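Local coordinates for tyrosine--tRNA ligase (Pyrococcus horikoshii, PDB 2CYC), which binds L-tyrosine and probably joins it to tRNA(Tyr), activating it with ATP to tyrosyl-AMP before transfer to the acceptor end, at residues I38-S43 and K96-G101; G44-G49 and V100-S105; R69-D74 and F177-T182; D81-G84 and V89-E92. All blocks are in the same frame, centred on the assembly; numbering follows the deposited sequence.

Contact 1. Residues I38-S43 and K96-G101; sequences IGFEIS and KYFKVG. With TYR (tyrosine), chain C.
This is a buried, largely apolar strand-on-helix contact, without a hydrogen bond across it, in the Rossmann-type catalytic domain of a class I synthetase: Phe-40 on strand 36-40, and Ile-42 two residues further along the chain, receive Phe-98 from helix 87-108. The Phe-98 ring carries nearly all of it. Its CG lies anti to the backbone N (chi1 -160°), which sends the ring off the helix and toward the strand. Its far corner, CZ, comes to 3.5 Å from Phe-40 CB and 3.6 Å from Phe-40 CG. The two rings are inclined at 47° with centroids 5.3 Å apart, neither stacked nor edge-to-face. Ile-42 approaches differently, its CD1 resting over one face of Phe-98 in a CH-pi contact, 4.2 Å from the ring centroid. A flat ring suits this place because it offers a face to Ile-42 while its CZ corner reaches Phe-40.

The other side of the strand belongs to the bound tyrosine. Gly-39 O lies 3.4 Å from the ligand CD1, and a side chain on Gly-39 would run into the ligand ring, so glycine fits here. Glu-41 turns from the helix, its OE2 bonded to Tyr-168 and Asn-80. Around the aromatic pair, Phe-40 and Phe-98 both touch Thr-50 of helix 48-63, while strand 69-72 pairs in parallel with strand 36-40.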
loop_
_atom_site.group_PDB
_atom_site.type_symbol
_atom_site.label_atom_id
_atom_site.label_comp_id
_atom_site.label_asym_id
_atom_site.label_seq_id
_atom_site.Cartn_x
_atom_site.Cartn_y
_atom_site.Cartn_z
ATOM N N ILE A 38 -1.461 -21.930 1.178
ATOM C CA ILE A 38 -2.590 -21.491 1.977
ATOM C C ILE A 38 -1.925 -20.702 3.098
ATOM O O ILE A 38 -1.001 -21.188 3.768
ATOM C CB ILE A 38 -3.498 -22.665 2.512
ATOM C CG1 ILE A 38 -4.577 -22.072 3.428
ATOM C CG2 ILE A 38 -2.680 -23.738 3.238
ATOM C CD1 ILE A 38 -5.741 -23.026 3.739
ATOM N N GLY A 39 -2.354 -19.457 3.248
ATOM C CA GLY A 39 -1.778 -18.596 4.260
ATOM C C GLY A 39 -2.617 -18.528 5.517
ATOM O O GLY A 39 -3.836 -18.704 5.485
ATOM N N PHE A 40 -1.959 -18.274 6.641
ATOM C CA PHE A 40 -2.671 -18.183 7.901
ATOM C C PHE A 40 -2.145 -17.024 8.712
ATOM O O PHE A 40 -0.940 -16.760 8.746
ATOM C CB PHE A 40 -2.468 -19.431 8.762
ATOM C CG PHE A 40 -2.839 -20.709 8.095
ATOM C CD1 PHE A 40 -1.901 -21.415 7.343
ATOM C CD2 PHE A 40 -4.119 -21.232 8.241
ATOM C CE1 PHE A 40 -2.234 -22.624 6.756
ATOM C CE2 PHE A 40 -4.459 -22.445 7.654
ATOM C CZ PHE A 40 -3.512 -23.139 6.912
ATOM N N GLU A 41 -3.052 -16.336 9.377
ATOM C CA GLU A 41 -2.637 -15.277 10.267
ATOM C C GLU A 41 -2.136 -16.031 11.504
ATOM O O GLU A 41 -2.508 -17.186 11.725
ATOM C CB GLU A 41 -3.821 -14.395 10.636
ATOM C CG GLU A 41 -4.149 -13.330 9.584
ATOM C CD GLU A 41 -4.996 -12.199 10.156
ATOM O OE1 GLU A 41 -5.189 -12.175 11.389
ATOM O OE2 GLU A 41 -5.462 -11.338 9.381
ATOM N N ILE A 42 -1.294 -15.386 12.298
ATOM C CA ILE A 42 -0.753 -15.993 13.510
ATOM C C ILE A 42 -1.388 -15.234 14.684
ATOM O O ILE A 42 -1.113 -14.048 14.885
ATOM C CB ILE A 42 0.787 -15.833 13.533
ATOM C CG1 ILE A 42 1.383 -16.301 12.189
ATOM C CG2 ILE A 42 1.383 -16.619 14.693
ATOM C CD1 ILE A 42 1.135 -17.798 11.843
ATOM N N SER A 43 -2.243 -15.895 15.456
ATOM C CA SER A 43 -2.900 -15.188 16.559
ATOM C C SER A 43 -3.694 -16.021 17.549
ATOM O O SER A 43 -4.636 -15.505 18.151
ATOM C CB SER A 43 -3.852 -14.145 15.996
ATOM O OG SER A 43 -4.893 -14.780 15.266
ATOM N N LYS A 96 7.504 -21.382 16.409
ATOM C CA LYS A 96 7.573 -22.324 17.514
ATOM C C LYS A 96 6.304 -23.072 17.850
ATOM O O LYS A 96 6.359 -24.138 18.463
ATOM C CB LYS A 96 8.106 -21.615 18.760
ATOM C CG LYS A 96 9.568 -21.225 18.642
ATOM C CD LYS A 96 10.042 -20.502 19.894
ATOM C CE LYS A 96 11.539 -20.217 19.840
ATOM N NZ LYS A 96 12.010 -19.472 21.045
ATOM N N TYR A 97 5.159 -22.529 17.458
ATOM C CA TYR A 97 3.895 -23.198 17.746
ATOM C C TYR A 97 3.071 -23.542 16.517
ATOM O O TYR A 97 2.749 -24.703 16.277
ATOM C CB TYR A 97 3.019 -22.347 18.666
ATOM C CG TYR A 97 1.589 -22.844 18.722
ATOM C CD1 TYR A 97 1.263 -24.018 19.410
ATOM C CD2 TYR A 97 0.572 -22.181 18.031
ATOM C CE1 TYR A 97 -0.034 -24.519 19.409
ATOM C CE2 TYR A 97 -0.733 -22.675 18.019
ATOM C CZ TYR A 97 -1.028 -23.846 18.711
ATOM O OH TYR A 97 -2.312 -24.339 18.710
ATOM N N PHE A 98 2.724 -22.518 15.745
ATOM C CA PHE A 98 1.874 -22.711 14.582
ATOM C C PHE A 98 2.396 -23.694 13.549
ATOM O O PHE A 98 1.661 -24.571 13.101
ATOM C CB PHE A 98 1.568 -21.363 13.917
ATOM C CG PHE A 98 0.364 -21.407 13.032
ATOM C CD1 PHE A 98 0.458 -21.880 11.724
ATOM C CD2 PHE A 98 -0.886 -21.045 13.526
ATOM C CE1 PHE A 98 -0.679 -21.994 10.920
ATOM C CE2 PHE A 98 -2.032 -21.156 12.728
ATOM C CZ PHE A 98 -1.922 -21.633 11.422
ATOM N N LYS A 99 3.660 -23.544 13.170
ATOM C CA LYS A 99 4.269 -24.424 12.190
ATOM C C LYS A 99 4.108 -25.885 12.575
ATOM O O LYS A 99 3.586 -26.678 11.791
ATOM C CB LYS A 99 5.755 -24.102 12.032
ATOM C CG LYS A 99 6.512 -25.070 11.112
ATOM C CD LYS A 99 7.927 -24.576 10.866
ATOM C CE LYS A 99 8.656 -25.428 9.844
ATOM N NZ LYS A 99 8.840 -26.809 10.349
ATOM N N VAL A 100 4.534 -26.235 13.790
ATOM C CA VAL A 100 4.445 -27.619 14.237
ATOM C C VAL A 100 2.998 -28.066 14.456
ATOM O O VAL A 100 2.667 -29.232 14.249
ATOM C CB VAL A 100 5.288 -27.860 15.528
ATOM C CG1 VAL A 100 4.682 -27.137 16.714
ATOM C CG2 VAL A 100 5.394 -29.368 15.805
ATOM N N GLY A 101 2.134 -27.142 14.866
ATOM C CA GLY A 101 0.737 -27.492 15.054
ATOM C C GLY A 101 0.138 -27.906 13.716
ATOM O O GLY A 101 -0.635 -28.857 13.638
HETATM N N TYR C . -6.245 -13.539 5.195
HETATM C CA TYR C . -5.936 -14.911 5.701
HETATM C C TYR C . -6.719 -15.197 6.981
HETATM O O TYR C . -7.340 -14.253 7.518
HETATM C CB TYR C . -4.429 -15.048 5.968
HETATM C CG TYR C . -3.579 -14.930 4.717
HETATM C CD1 TYR C . -3.722 -15.833 3.664
HETATM C CD2 TYR C . -2.628 -13.914 4.588
HETATM C CE1 TYR C . -2.938 -15.722 2.502
HETATM C CE2 TYR C . -1.839 -13.801 3.444
HETATM C CZ TYR C . -1.999 -14.701 2.404
HETATM O OH TYR C . -1.220 -14.572 1.266
HETATM O OXT TYR C . -6.697 -16.357 7.435
#

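Contact 2. Residues G44-G49 and V100-S105; sequences GYIHLG and VGMEKS
Ile-46 sets CG1 beside its backbone N (chi1 -65°) and carries the chain on to CD1 (chi2 166°), a nearly straight course that delivers CD1 to the helix at Gly-101. Met-102 instead folds at chi2 (-62°) and again at chi3, which brings its CE back over the isoleucine. Ile-46 CD1 rests 3.7 Å from Gly-101 CA, and Ile-46 CG1 is 3.7 Å from Met-102 CE; the still shorter approaches of that methyl to Ile-46 CG2 and CD1 are doubtful. Glycine fits position 101 because a CB would point toward Ile-46 and collide with its CD1. The flexible, unbranched methionine chain can bend enough to lay its terminal methyl against the isoleucine.

The segment 44-49 leads into helix 48-63, and His-47, Leu-48 and Gly-49 probably correspond to the start of the HIGH signature of class I synthetases. His-47 sits at the N-cap, its ND1 accepting a weak bond from Gly-49 N at 2.9 Å, while its NE2 is bonded to Ser-253 of the KMSKS motif. Ile-46 N, in turn, is bonded to Tyr-97 OH. Replacing Ile-46 by an alanine would probably open a gap beside Gly-101 CA and take away most of what the Met-102 methyl rests on here, leaving it freer to turn.

Ser-105, one turn further on, folds its hydroxyl back onto its own helix. Gly-101 O receives Ser-105 OG at 3.0 Å and Ser-105 N at 3.1 Å, from opposite faces of the carbonyl plane.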
loop_
_atom_site.group_PDB
_atom_site.type_symbol
_atom_site.label_atom_id
_atom_site.label_comp_id
_atom_site.label_asym_id
_atom_site.label_seq_id
_atom_site.Cartn_x
_atom_site.Cartn_y
_atom_site.Cartn_z
ATOM N N GLY A 44 -3.346 -17.290 17.720
ATOM C CA GLY A 44 -4.081 -18.110 18.665
ATOM C C GLY A 44 -3.923 -19.599 18.432
ATOM O O GLY A 44 -3.177 -20.027 17.543
ATOM N N TYR A 45 -4.629 -20.387 19.236
ATOM C CA TYR A 45 -4.581 -21.836 19.128
ATOM C C TYR A 45 -5.245 -22.294 17.843
ATOM O O TYR A 45 -6.196 -21.678 17.366
ATOM C CB TYR A 45 -5.264 -22.486 20.338
ATOM C CG TYR A 45 -4.546 -22.209 21.643
ATOM C CD1 TYR A 45 -5.087 -21.339 22.590
ATOM C CD2 TYR A 45 -3.316 -22.805 21.920
ATOM C CE1 TYR A 45 -4.417 -21.067 23.784
ATOM C CE2 TYR A 45 -2.634 -22.543 23.112
ATOM C CZ TYR A 45 -3.191 -21.672 24.037
ATOM O OH TYR A 45 -2.523 -21.404 25.212
ATOM N N ILE A 46 -4.725 -23.375 17.279
ATOM C CA ILE A 46 -5.254 -23.917 16.039
ATOM C C ILE A 46 -6.517 -24.740 16.300
ATOM O O ILE A 46 -6.445 -25.815 16.900
ATOM C CB ILE A 46 -4.200 -24.814 15.351
ATOM C CG1 ILE A 46 -2.992 -23.964 14.932
ATOM C CG2 ILE A 46 -4.824 -25.535 14.149
ATOM C CD1 ILE A 46 -1.766 -24.796 14.558
ATOM N N HIS A 47 -7.671 -24.232 15.864
ATOM C CA HIS A 47 -8.924 -24.965 16.054
ATOM C C HIS A 47 -9.070 -25.962 14.908
ATOM O O HIS A 47 -8.310 -25.897 13.944
ATOM C CB HIS A 47 -10.120 -23.997 16.133
ATOM C CG HIS A 47 -10.367 -23.213 14.883
ATOM N ND1 HIS A 47 -10.913 -23.772 13.748
ATOM C CD2 HIS A 47 -10.179 -21.900 14.603
ATOM C CE1 HIS A 47 -11.054 -22.839 12.823
ATOM N NE2 HIS A 47 -10.617 -21.693 13.316
ATOM N N LEU A 48 -10.027 -26.887 15.008
ATOM C CA LEU A 48 -10.190 -27.937 13.991
ATOM C C LEU A 48 -10.390 -27.474 12.552
ATOM O O LEU A 48 -9.950 -28.149 11.611
ATOM C CB LEU A 48 -11.334 -28.888 14.378
ATOM C CG LEU A 48 -11.254 -29.484 15.785
ATOM C CD1 LEU A 48 -12.305 -30.585 15.950
ATOM C CD2 LEU A 48 -9.863 -30.038 16.018
ATOM N N GLY A 49 -11.067 -26.346 12.373
ATOM C CA GLY A 49 -11.274 -25.844 11.026
ATOM C C GLY A 49 -9.944 -25.521 10.369
ATOM O O GLY A 49 -9.682 -25.906 9.230
ATOM N N VAL A 100 4.534 -26.235 13.790
ATOM C CA VAL A 100 4.445 -27.619 14.237
ATOM C C VAL A 100 2.998 -28.066 14.456
ATOM O O VAL A 100 2.667 -29.232 14.249
ATOM C CB VAL A 100 5.288 -27.860 15.528
ATOM C CG1 VAL A 100 4.682 -27.137 16.714
ATOM C CG2 VAL A 100 5.394 -29.368 15.805
ATOM N N GLY A 101 2.134 -27.142 14.866
ATOM C CA GLY A 101 0.737 -27.492 15.054
ATOM C C GLY A 101 0.138 -27.906 13.716
ATOM O O GLY A 101 -0.635 -28.857 13.638
ATOM N N MET A 102 0.498 -27.190 12.654
ATOM C CA MET A 102 0.000 -27.506 11.315
ATOM C C MET A 102 0.597 -28.806 10.797
ATOM O O MET A 102 -0.097 -29.606 10.165
ATOM C CB MET A 102 0.328 -26.373 10.335
ATOM C CG MET A 102 -0.608 -25.189 10.442
ATOM S SD MET A 102 -2.313 -25.648 10.037
ATOM C CE MET A 102 -3.018 -25.507 11.547
ATOM N N GLU A 103 1.888 -29.010 11.056
ATOM C CA GLU A 103 2.555 -30.231 10.621
ATOM C C GLU A 103 1.818 -31.447 11.180
ATOM O O GLU A 103 1.560 -32.409 10.457
ATOM C CB GLU A 103 4.021 -30.247 11.084
ATOM C CG GLU A 103 4.958 -29.434 10.209
ATOM C CD GLU A 103 6.346 -29.229 10.820
ATOM O OE1 GLU A 103 7.280 -28.911 10.060
ATOM O OE2 GLU A 103 6.508 -29.366 12.046
ATOM N N LYS A 104 1.464 -31.398 12.461
ATOM C CA LYS A 104 0.763 -32.521 13.071
ATOM C C LYS A 104 -0.682 -32.643 12.582
ATOM O O LYS A 104 -1.224 -33.744 12.517
ATOM C CB LYS A 104 0.801 -32.406 14.595
ATOM C CG LYS A 104 2.221 -32.350 15.169
ATOM C CD LYS A 104 3.085 -33.541 14.746
ATOM C CE LYS A 104 4.557 -33.282 15.081
ATOM N NZ LYS A 104 5.479 -34.390 14.669
ATOM N N SER A 105 -1.305 -31.520 12.236
ATOM C CA SER A 105 -2.676 -31.562 11.737
ATOM C C SER A 105 -2.679 -32.218 10.363
ATOM O O SER A 105 -3.531 -33.046 10.063
ATOM C CB SER A 105 -3.259 -30.154 11.637
ATOM O OG SER A 105 -3.468 -29.604 12.925
#

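Contact 3. Residues R69-D74 and F177-T182; sequences RVFLAD and FYQGVT. With TYR (tyrosine), chain C.
Gln-179 reaches from the end of helix 164-178 across to Arg-69 and Phe-71 on strand 69-72, beside the tyrosine pocket of the Rossmann-type domain. The helix closes in a Schellman motif, with Gly-180 at positive phi, a conformation that favours glycine. Along the glutamine, CB packs 3.5 Å from Arg-69 NH2, and CG runs on past the same nitrogen. With chi2 at 177° the chain stays extended, carrying CD to 3.8 Å from Phe-71 CE1. OE1 accepts the hydrogen bond from Arg-69 NH2, 2.8 Å long with an N-H...O angle of 159°; the oxygen lies in the guanidinium plane, although the donor stands tilted from the plane of the amide. NE2 passes obliquely to the Phe-71 ring, 3.5 Å from its CE1, and is bonded to the backbone O of Asp-175.

Glutamine thus suits the place by offering an acceptor to arginine and a donor to the helix at once. A leucine here is likely to leave both Arg-69 NH2 and Asp-175 O without these partners. Arg-69 is also held by a salt bridge from NH1 to Glu-117, and Asp-175 binds the ligand through OD2, which makes Gln-179 a second-shell residue. Phe-71 meets the ligand too, obliquely, with CE2 3.6 Å from the ligand OH. Two residues after Phe-71, small Ala-73 brings its CB to 3.5 Å from the ligand CD2.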
loop_
_atom_site.group_PDB
_atom_site.type_symbol
_atom_site.label_atom_id
_atom_site.label_comp_id
_atom_site.label_asym_id
_atom_site.label_seq_id
_atom_site.Cartn_x
_atom_site.Cartn_y
_atom_site.Cartn_z
ATOM N N ARG A 69 2.290 -25.867 0.208
ATOM C CA ARG A 69 3.003 -24.918 1.065
ATOM C C ARG A 69 2.106 -24.223 2.078
ATOM O O ARG A 69 0.987 -23.821 1.749
ATOM C CB ARG A 69 3.679 -23.845 0.195
ATOM C CG ARG A 69 4.304 -22.676 0.974
ATOM C CD ARG A 69 4.904 -21.655 0.023
ATOM N NE ARG A 69 5.858 -22.278 -0.895
ATOM C CZ ARG A 69 6.552 -21.621 -1.824
ATOM N NH1 ARG A 69 7.392 -22.280 -2.611
ATOM N NH2 ARG A 69 6.416 -20.309 -1.968
ATOM N N VAL A 70 2.605 -24.091 3.306
ATOM C CA VAL A 70 1.894 -23.386 4.375
ATOM C C VAL A 70 2.626 -22.042 4.489
ATOM O O VAL A 70 3.844 -22.000 4.684
ATOM C CB VAL A 70 1.976 -24.142 5.724
ATOM C CG1 VAL A 70 1.540 -23.222 6.873
ATOM C CG2 VAL A 70 1.093 -25.391 5.675
ATOM N N PHE A 71 1.867 -20.960 4.342
ATOM C CA PHE A 71 2.370 -19.589 4.378
ATOM C C PHE A 71 1.982 -18.947 5.718
ATOM O O PHE A 71 0.791 -18.759 6.001
ATOM C CB PHE A 71 1.733 -18.828 3.206
ATOM C CG PHE A 71 2.286 -17.446 2.969
ATOM C CD1 PHE A 71 3.536 -17.269 2.374
ATOM C CD2 PHE A 71 1.508 -16.318 3.249
ATOM C CE1 PHE A 71 4.004 -15.991 2.052
ATOM C CE2 PHE A 71 1.965 -15.029 2.934
ATOM C CZ PHE A 71 3.219 -14.870 2.329
ATOM N N LEU A 72 2.989 -18.621 6.533
ATOM C CA LEU A 72 2.781 -18.011 7.849
ATOM C C LEU A 72 2.808 -16.492 7.637
ATOM O O LEU A 72 3.876 -15.885 7.481
ATOM C CB LEU A 72 3.897 -18.464 8.799
ATOM C CG LEU A 72 4.149 -19.982 8.796
ATOM C CD1 LEU A 72 5.517 -20.316 9.397
ATOM C CD2 LEU A 72 3.041 -20.684 9.559
ATOM N N ALA A 73 1.621 -15.892 7.627
ATOM C CA ALA A 73 1.469 -14.458 7.353
ATOM C C ALA A 73 1.801 -13.534 8.520
ATOM O O ALA A 73 0.891 -12.934 9.108
ATOM C CB ALA A 73 0.040 -14.195 6.859
ATOM N N ASP A 74 3.096 -13.384 8.826
ATOM C CA ASP A 74 3.504 -12.558 9.959
ATOM C C ASP A 74 3.217 -11.058 9.859
ATOM O O ASP A 74 2.523 -10.522 10.727
ATOM C CB ASP A 74 4.984 -12.825 10.351
ATOM C CG ASP A 74 5.976 -12.662 9.194
ATOM O OD1 ASP A 74 5.570 -12.473 8.024
ATOM O OD2 ASP A 74 7.194 -12.743 9.477
ATOM N N PHE A 177 1.020 -14.340 -6.652
ATOM C CA PHE A 177 1.837 -14.219 -7.849
ATOM C C PHE A 177 3.331 -14.265 -7.611
ATOM O O PHE A 177 4.061 -14.842 -8.407
ATOM C CB PHE A 177 1.420 -12.963 -8.609
ATOM C CG PHE A 177 0.023 -13.053 -9.136
ATOM C CD1 PHE A 177 -0.260 -13.846 -10.254
ATOM C CD2 PHE A 177 -1.030 -12.452 -8.458
ATOM C CE1 PHE A 177 -1.577 -14.045 -10.680
ATOM C CE2 PHE A 177 -2.356 -12.644 -8.874
ATOM C CZ PHE A 177 -2.628 -13.446 -9.987
ATOM N N TYR A 178 3.783 -13.697 -6.497
ATOM C CA TYR A 178 5.206 -13.700 -6.203
ATOM C C TYR A 178 5.758 -15.112 -6.000
ATOM O O TYR A 178 6.894 -15.393 -6.373
ATOM C CB TYR A 178 5.501 -12.872 -4.959
ATOM C CG TYR A 178 6.972 -12.585 -4.806
ATOM C CD1 TYR A 178 7.584 -11.583 -5.560
ATOM C CD2 TYR A 178 7.757 -13.325 -3.924
ATOM C CE1 TYR A 178 8.939 -11.319 -5.433
ATOM C CE2 TYR A 178 9.110 -13.074 -3.791
ATOM C CZ TYR A 178 9.692 -12.065 -4.546
ATOM O OH TYR A 178 11.021 -11.783 -4.387
ATOM N N GLN A 179 4.963 -15.996 -5.402
ATOM C CA GLN A 179 5.398 -17.373 -5.167
ATOM C C GLN A 179 5.031 -18.307 -6.332
ATOM O O GLN A 179 5.264 -19.512 -6.254
ATOM C CB GLN A 179 4.770 -17.910 -3.870
ATOM C CG GLN A 179 5.003 -17.025 -2.640
ATOM C CD GLN A 179 4.317 -17.559 -1.394
ATOM O OE1 GLN A 179 4.865 -18.398 -0.664
ATOM N NE2 GLN A 179 3.101 -17.083 -1.150
ATOM N N GLY A 180 4.460 -17.748 -7.397
ATOM C CA GLY A 180 4.062 -18.543 -8.552
ATOM C C GLY A 180 2.946 -19.529 -8.238
ATOM O O GLY A 180 2.879 -20.611 -8.821
ATOM N N VAL A 181 2.052 -19.158 -7.327
ATOM C CA VAL A 181 0.959 -20.043 -6.931
ATOM C C VAL A 181 -0.114 -20.266 -8.010
ATOM O O VAL A 181 -0.720 -19.313 -8.500
ATOM C CB VAL A 181 0.292 -19.516 -5.630
ATOM C CG1 VAL A 181 -0.897 -20.375 -5.256
ATOM C CG2 VAL A 181 1.313 -19.514 -4.495
ATOM N N THR A 182 -0.334 -21.528 -8.389
ATOM C CA THR A 182 -1.348 -21.863 -9.396
ATOM C C THR A 182 -2.547 -22.540 -8.729
ATOM O O THR A 182 -3.613 -22.670 -9.329
ATOM C CB THR A 182 -0.780 -22.797 -10.512
ATOM O OG1 THR A 182 -0.107 -23.912 -9.913
ATOM C CG2 THR A 182 0.191 -22.037 -11.417
HETATM N N TYR C . -6.245 -13.539 5.195
HETATM C CA TYR C . -5.936 -14.911 5.701
HETATM C C TYR C . -6.719 -15.197 6.981
HETATM O O TYR C . -7.340 -14.253 7.518
HETATM C CB TYR C . -4.429 -15.048 5.968
HETATM C CG TYR C . -3.579 -14.930 4.717
HETATM C CD1 TYR C . -3.722 -15.833 3.664
HETATM C CD2 TYR C . -2.628 -13.914 4.588
HETATM C CE1 TYR C . -2.938 -15.722 2.502
HETATM C CE2 TYR C . -1.839 -13.801 3.444
HETATM C CZ TYR C . -1.999 -14.701 2.404
HETATM O OH TYR C . -1.220 -14.572 1.266
HETATM O OXT TYR C . -6.697 -16.357 7.435
#

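Contact 4. Residues D81-G84 and V89-E92; sequences DKLG and VIQE
Lys-82, whose backbone carbonyl lies against Ile-90, gives its own N-H to Ser-77 O, one of the two bonds of the Schellman motif that ends helix 74-79. Asp-81, at positive phi, is the C-prime residue of that motif and supplies the other bond, from its N to Trp-78 O. The chain then turns back, and the loop between helices 74-79 and 87-108 packs on the first turns of the second helix. Ile-90 extends along CG1 to CD1 (chi2 167°), bringing CD1 to 3.5 Å from Lys-82 O.

Leu-83 supplies the apolar side of the loop. It takes a positive phi, unusual for a residue with a side chain, and its CB points toward the helix; CB and CD1 both lie 3.9 Å from Ile-90 CG1. Branched, apolar residues suit both places, since they pack loop against helix without calling for polar partners. On the outside, Asp-81 OD2 makes a salt bridge to Lys-165 and OD1 one to Lys-139 of the second subunit, which places the loop at the dimer contact. Val-89 completes the apolar patch more loosely, its CG1 4.4 Å from Leu-83 CD1.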
loop_
_atom_site.group_PDB
_atom_site.type_symbol
_atom_site.label_atom_id
_atom_site.label_comp_id
_atom_site.label_asym_id
_atom_site.label_seq_id
_atom_site.Cartn_x
_atom_site.Cartn_y
_atom_site.Cartn_z
ATOM N N ASP A 81 -3.315 -6.376 13.746
ATOM C CA ASP A 81 -3.260 -6.277 15.206
ATOM C C ASP A 81 -3.349 -7.578 16.004
ATOM O O ASP A 81 -3.927 -7.598 17.087
ATOM C CB ASP A 81 -4.347 -5.321 15.707
ATOM C CG ASP A 81 -4.214 -3.932 15.115
ATOM O OD1 ASP A 81 -3.090 -3.383 15.132
ATOM O OD2 ASP A 81 -5.232 -3.389 14.638
ATOM N N LYS A 82 -2.769 -8.659 15.500
ATOM C CA LYS A 82 -2.833 -9.913 16.240
ATOM C C LYS A 82 -1.733 -9.951 17.278
ATOM O O LYS A 82 -0.690 -9.312 17.113
ATOM C CB LYS A 82 -2.698 -11.110 15.296
ATOM C CG LYS A 82 -3.814 -11.211 14.271
ATOM C CD LYS A 82 -5.182 -11.120 14.928
ATOM C CE LYS A 82 -6.280 -11.341 13.908
ATOM N NZ LYS A 82 -7.603 -10.988 14.483
ATOM N N LEU A 83 -1.968 -10.699 18.352
ATOM C CA LEU A 83 -0.983 -10.810 19.404
ATOM C C LEU A 83 -0.496 -9.416 19.772
ATOM O O LEU A 83 0.709 -9.152 19.833
ATOM C CB LEU A 83 0.179 -11.708 18.936
ATOM C CG LEU A 83 -0.199 -13.204 18.865
ATOM C CD1 LEU A 83 0.852 -14.031 18.119
ATOM C CD2 LEU A 83 -0.365 -13.725 20.296
ATOM N N GLY A 84 -1.454 -8.519 20.004
ATOM C CA GLY A 84 -1.121 -7.156 20.384
ATOM C C GLY A 84 -0.229 -6.410 19.406
ATOM O O GLY A 84 0.464 -5.468 19.787
ATOM N N VAL A 89 6.667 -11.247 18.603
ATOM C CA VAL A 89 5.948 -12.345 19.225
ATOM C C VAL A 89 5.223 -13.161 18.158
ATOM O O VAL A 89 5.159 -14.393 18.242
ATOM C CB VAL A 89 4.938 -11.826 20.277
ATOM C CG1 VAL A 89 4.115 -12.979 20.833
ATOM C CG2 VAL A 89 5.695 -11.138 21.417
ATOM N N ILE A 90 4.677 -12.467 17.160
ATOM C CA ILE A 90 3.982 -13.126 16.062
ATOM C C ILE A 90 4.936 -14.113 15.390
ATOM O O ILE A 90 4.587 -15.268 15.145
ATOM C CB ILE A 90 3.484 -12.078 15.035
ATOM C CG1 ILE A 90 2.231 -11.398 15.587
ATOM C CG2 ILE A 90 3.212 -12.731 13.669
ATOM C CD1 ILE A 90 1.825 -10.135 14.830
ATOM N N GLN A 91 6.156 -13.657 15.130
ATOM C CA GLN A 91 7.156 -14.494 14.478
ATOM C C GLN A 91 7.616 -15.690 15.313
ATOM O O GLN A 91 7.837 -16.782 14.783
ATOM C CB GLN A 91 8.342 -13.622 14.045
ATOM C CG GLN A 91 7.974 -12.760 12.831
ATOM C CD GLN A 91 9.023 -11.726 12.456
ATOM O OE1 GLN A 91 9.146 -11.351 11.286
ATOM N NE2 GLN A 91 9.764 -11.248 13.438
ATOM N N GLU A 92 7.735 -15.497 16.619
ATOM C CA GLU A 92 8.156 -16.584 17.483
ATOM C C GLU A 92 7.054 -17.641 17.525
ATOM O O GLU A 92 7.321 -18.846 17.437
ATOM C CB GLU A 92 8.440 -16.060 18.894
ATOM C CG GLU A 92 8.519 -17.175 19.923
ATOM C CD GLU A 92 9.093 -16.722 21.246
ATOM O OE1 GLU A 92 8.757 -15.601 21.691
ATOM O OE2 GLU A 92 9.870 -17.498 21.846
#

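From the N terminus, strand 36-40 brings in contact 1, and the chain runs directly into 44-49 of contact 2; both loops close some fifty residues later on helix 87-108, at overlapping segments that share Val-100 and Gly-101. Between these ends, 69-74 opens contact 3, which closes only at 177-182 and therefore crosses the other two. Contact 4 is the short-range one, nested inside all three loops. Contacts 1 and 3 are joined through the parallel strands 36-40 and 69-72 and both touch the bound tyrosine. Helix 87-108 serves contacts 1, 2 and 4, linking the sheet, the start of helix 48-63 and the loop after helix 74-79.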